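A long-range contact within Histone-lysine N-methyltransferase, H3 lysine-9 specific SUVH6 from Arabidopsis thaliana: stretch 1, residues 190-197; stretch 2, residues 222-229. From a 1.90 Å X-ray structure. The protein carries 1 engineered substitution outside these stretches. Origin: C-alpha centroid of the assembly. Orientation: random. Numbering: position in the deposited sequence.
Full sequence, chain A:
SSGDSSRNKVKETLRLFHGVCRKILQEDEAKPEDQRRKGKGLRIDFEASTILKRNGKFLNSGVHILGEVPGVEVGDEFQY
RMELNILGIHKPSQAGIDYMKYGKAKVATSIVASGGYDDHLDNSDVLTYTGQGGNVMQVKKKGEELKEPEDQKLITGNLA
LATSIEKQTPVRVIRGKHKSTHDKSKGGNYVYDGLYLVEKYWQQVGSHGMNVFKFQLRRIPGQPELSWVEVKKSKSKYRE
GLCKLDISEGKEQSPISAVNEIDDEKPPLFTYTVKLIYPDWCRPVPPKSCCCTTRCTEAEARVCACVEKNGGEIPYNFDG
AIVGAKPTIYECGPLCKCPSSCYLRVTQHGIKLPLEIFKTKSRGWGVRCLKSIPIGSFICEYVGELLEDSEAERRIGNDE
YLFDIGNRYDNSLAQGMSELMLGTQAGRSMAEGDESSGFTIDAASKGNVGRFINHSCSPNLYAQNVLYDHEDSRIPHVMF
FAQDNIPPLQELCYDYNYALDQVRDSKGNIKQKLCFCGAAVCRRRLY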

# COMPACT_ATOMS: atom_id res chain seq x y z
N TYR A 190 4.36 -11.85 -1.63
CA TYR A 190 3.40 -12.93 -1.75
C TYR A 190 2.05 -12.38 -2.19
O TYR A 190 1.66 -11.30 -1.76
CB TYR A 190 3.26 -13.69 -0.43
CG TYR A 190 4.56 -14.22 0.10
CD1 TYR A 190 5.34 -13.48 0.98
CD2 TYR A 190 5.04 -15.46 -0.31
CE1 TYR A 190 6.55 -13.96 1.45
CE2 TYR A 190 6.24 -15.95 0.15
CZ TYR A 190 6.99 -15.20 1.03
OH TYR A 190 8.19 -15.70 1.48
N VAL A 191 1.35 -13.14 -3.02
CA VAL A 191 0.04 -12.73 -3.52
C VAL A 191 -0.99 -13.84 -3.35
O VAL A 191 -0.74 -14.99 -3.74
CB VAL A 191 0.11 -12.33 -5.01
CG1 VAL A 191 -1.24 -11.83 -5.51
CG2 VAL A 191 1.18 -11.27 -5.23
N TYR A 192 -2.14 -13.51 -2.76
CA TYR A 192 -3.25 -14.46 -2.69
C TYR A 192 -3.95 -14.58 -4.05
O TYR A 192 -4.62 -13.64 -4.50
CB TYR A 192 -4.26 -14.05 -1.61
CG TYR A 192 -5.44 -14.98 -1.56
CD1 TYR A 192 -5.26 -16.36 -1.59
CD2 TYR A 192 -6.74 -14.50 -1.51
CE1 TYR A 192 -6.33 -17.23 -1.56
CE2 TYR A 192 -7.82 -15.36 -1.47
CZ TYR A 192 -7.61 -16.72 -1.50
OH TYR A 192 -8.67 -17.58 -1.47
N ASP A 193 -3.81 -15.73 -4.70
CA ASP A 193 -4.33 -15.91 -6.06
C ASP A 193 -5.66 -16.66 -6.11
O ASP A 193 -6.21 -16.90 -7.18
CB ASP A 193 -3.29 -16.62 -6.93
CG ASP A 193 -2.31 -15.65 -7.57
OD1 ASP A 193 -2.57 -14.43 -7.56
OD2 ASP A 193 -1.27 -16.11 -8.09
N GLY A 194 -6.19 -17.01 -4.94
CA GLY A 194 -7.52 -17.58 -4.86
C GLY A 194 -7.56 -19.08 -4.63
O GLY A 194 -6.60 -19.70 -4.17
N LEU A 195 -8.71 -19.66 -4.97
CA LEU A 195 -8.99 -21.06 -4.68
C LEU A 195 -8.78 -21.95 -5.89
O LEU A 195 -9.17 -21.61 -7.01
CB LEU A 195 -10.42 -21.22 -4.17
CG LEU A 195 -10.76 -20.46 -2.88
CD1 LEU A 195 -12.21 -20.72 -2.49
CD2 LEU A 195 -9.83 -20.86 -1.77
N TYR A 196 -8.16 -23.10 -5.65
CA TYR A 196 -7.84 -24.06 -6.70
C TYR A 196 -8.32 -25.45 -6.30
O TYR A 196 -8.54 -25.73 -5.12
CB TYR A 196 -6.33 -24.10 -6.97
CG TYR A 196 -5.76 -22.91 -7.71
CD1 TYR A 196 -5.15 -23.07 -8.95
CD2 TYR A 196 -5.80 -21.63 -7.16
CE1 TYR A 196 -4.61 -21.99 -9.63
CE2 TYR A 196 -5.26 -20.54 -7.83
CZ TYR A 196 -4.67 -20.73 -9.06
OH TYR A 196 -4.14 -19.65 -9.74
N LEU A 197 -8.47 -26.32 -7.30
CA LEU A 197 -8.70 -27.74 -7.05
C LEU A 197 -7.46 -28.51 -7.48
O LEU A 197 -6.81 -28.15 -8.45
CB LEU A 197 -9.93 -28.24 -7.80
CG LEU A 197 -11.29 -27.68 -7.36
CD1 LEU A 197 -12.41 -28.20 -8.25
CD2 LEU A 197 -11.58 -28.02 -5.90
N GLY A 222 -15.06 -18.48 -11.82
CA GLY A 222 -15.94 -17.52 -11.18
C GLY A 222 -15.27 -16.51 -10.26
O GLY A 222 -15.95 -15.67 -9.67
N GLN A 223 -13.95 -16.60 -10.12
CA GLN A 223 -13.21 -15.72 -9.22
C GLN A 223 -12.69 -14.49 -9.97
O GLN A 223 -12.55 -14.54 -11.19
CB GLN A 223 -12.04 -16.47 -8.59
CG GLN A 223 -12.48 -17.59 -7.65
CD GLN A 223 -11.31 -18.35 -7.08
OE1 GLN A 223 -10.83 -18.04 -5.99
NE2 GLN A 223 -10.84 -19.36 -7.81
N PRO A 224 -12.41 -13.40 -9.24
CA PRO A 224 -11.78 -12.23 -9.87
C PRO A 224 -10.49 -12.64 -10.57
O PRO A 224 -9.83 -13.59 -10.13
CB PRO A 224 -11.50 -11.29 -8.69
CG PRO A 224 -12.42 -11.73 -7.61
CD PRO A 224 -12.59 -13.21 -7.79
N GLU A 225 -10.14 -11.94 -11.64
CA GLU A 225 -8.96 -12.28 -12.43
C GLU A 225 -7.68 -12.23 -11.60
O GLU A 225 -7.54 -11.40 -10.70
CB GLU A 225 -8.83 -11.35 -13.63
CG GLU A 225 -7.77 -11.77 -14.64
CD GLU A 225 -7.95 -13.20 -15.13
OE1 GLU A 225 -8.71 -13.38 -16.11
OE2 GLU A 225 -7.34 -14.13 -14.56
N LEU A 226 -6.75 -13.13 -11.90
CA LEU A 226 -5.42 -13.11 -11.32
C LEU A 226 -4.77 -11.75 -11.59
O LEU A 226 -4.89 -11.21 -12.69
CB LEU A 226 -4.56 -14.23 -11.92
CG LEU A 226 -5.07 -15.65 -11.65
CD1 LEU A 226 -4.57 -16.60 -12.72
CD2 LEU A 226 -4.63 -16.12 -10.27
N SER A 227 -4.11 -11.19 -10.58
CA SER A 227 -3.52 -9.86 -10.76
C SER A 227 -2.37 -9.91 -11.76
O SER A 227 -2.13 -8.94 -12.47
CB SER A 227 -3.05 -9.27 -9.41
OG SER A 227 -1.99 -10.02 -8.83
N TRP A 228 -1.67 -11.05 -11.87
CA TRP A 228 -0.55 -11.11 -12.81
C TRP A 228 -1.07 -11.13 -14.24
O TRP A 228 -0.41 -10.65 -15.16
CB TRP A 228 0.37 -12.31 -12.52
CG TRP A 228 -0.18 -13.70 -12.77
CD1 TRP A 228 -0.67 -14.56 -11.84
CD2 TRP A 228 -0.23 -14.40 -14.03
NE1 TRP A 228 -1.05 -15.75 -12.45
CE2 TRP A 228 -0.79 -15.67 -13.79
CE3 TRP A 228 0.13 -14.06 -15.34
CZ2 TRP A 228 -1.00 -16.60 -14.80
CZ3 TRP A 228 -0.08 -14.99 -16.35
CH2 TRP A 228 -0.64 -16.24 -16.07
N VAL A 229 -2.28 -11.66 -14.43
CA VAL A 229 -2.91 -11.64 -15.74
C VAL A 229 -3.32 -10.21 -16.10
O VAL A 229 -3.11 -9.75 -17.24
CB VAL A 229 -4.14 -12.57 -15.78
CG1 VAL A 229 -4.98 -12.33 -17.03
CG2 VAL A 229 -3.69 -14.02 -15.69
O HOH W 1 -1.45 -12.68 -9.16
O HOH W 2 -4.37 -12.44 -7.83

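Stretch 1 is a β-strand, and stretch 2 crosses it as a loop that turns into a helix at Ser227; the touching parts run 135° apart, and the backbones come nearest at Asp193 and Leu226, whose CA atoms lie 6.1 Å apart. No main-chain to main-chain hydrogen bond links the two stretches; the direct hydrogen bonds join a side chain to the strand backbone, and waters bridge other polar groups.

Val191 points toward stretch 2, where its CG1 lies in van der Waals contact with Ser227 OG, 3.9 Å away. Asp193 reaches the start of the helix through two waters, both of which donate to its OD1, at 2.6 and 2.7 Å. The first also donates to Ser227 OG (2.7 Å) and accepts from Trp228 N (3.2 Å); the second accepts from Ser227 N (3.0 Å). The carboxylate thus serves the first-turn amides indirectly. Leu226, at the N-cap position, brings its CD2 to 3.6 Å from Asp193 O.

At Gly194, Gln223 OE1 approaches CA to 3.5 Å; a CB here would clash with that oxygen, and the backbone angles themselves call for glycine. The same amide group engages the main chain of Leu195 at both ends: Leu195 N donates to Gln223 OE1 (2.9 Å), and Gln223 NE2 donates to Leu195 O (2.9 Å). Finally, Tyr196 OH makes a van der Waals contact with Leu226 CD2 at 3.6 Å.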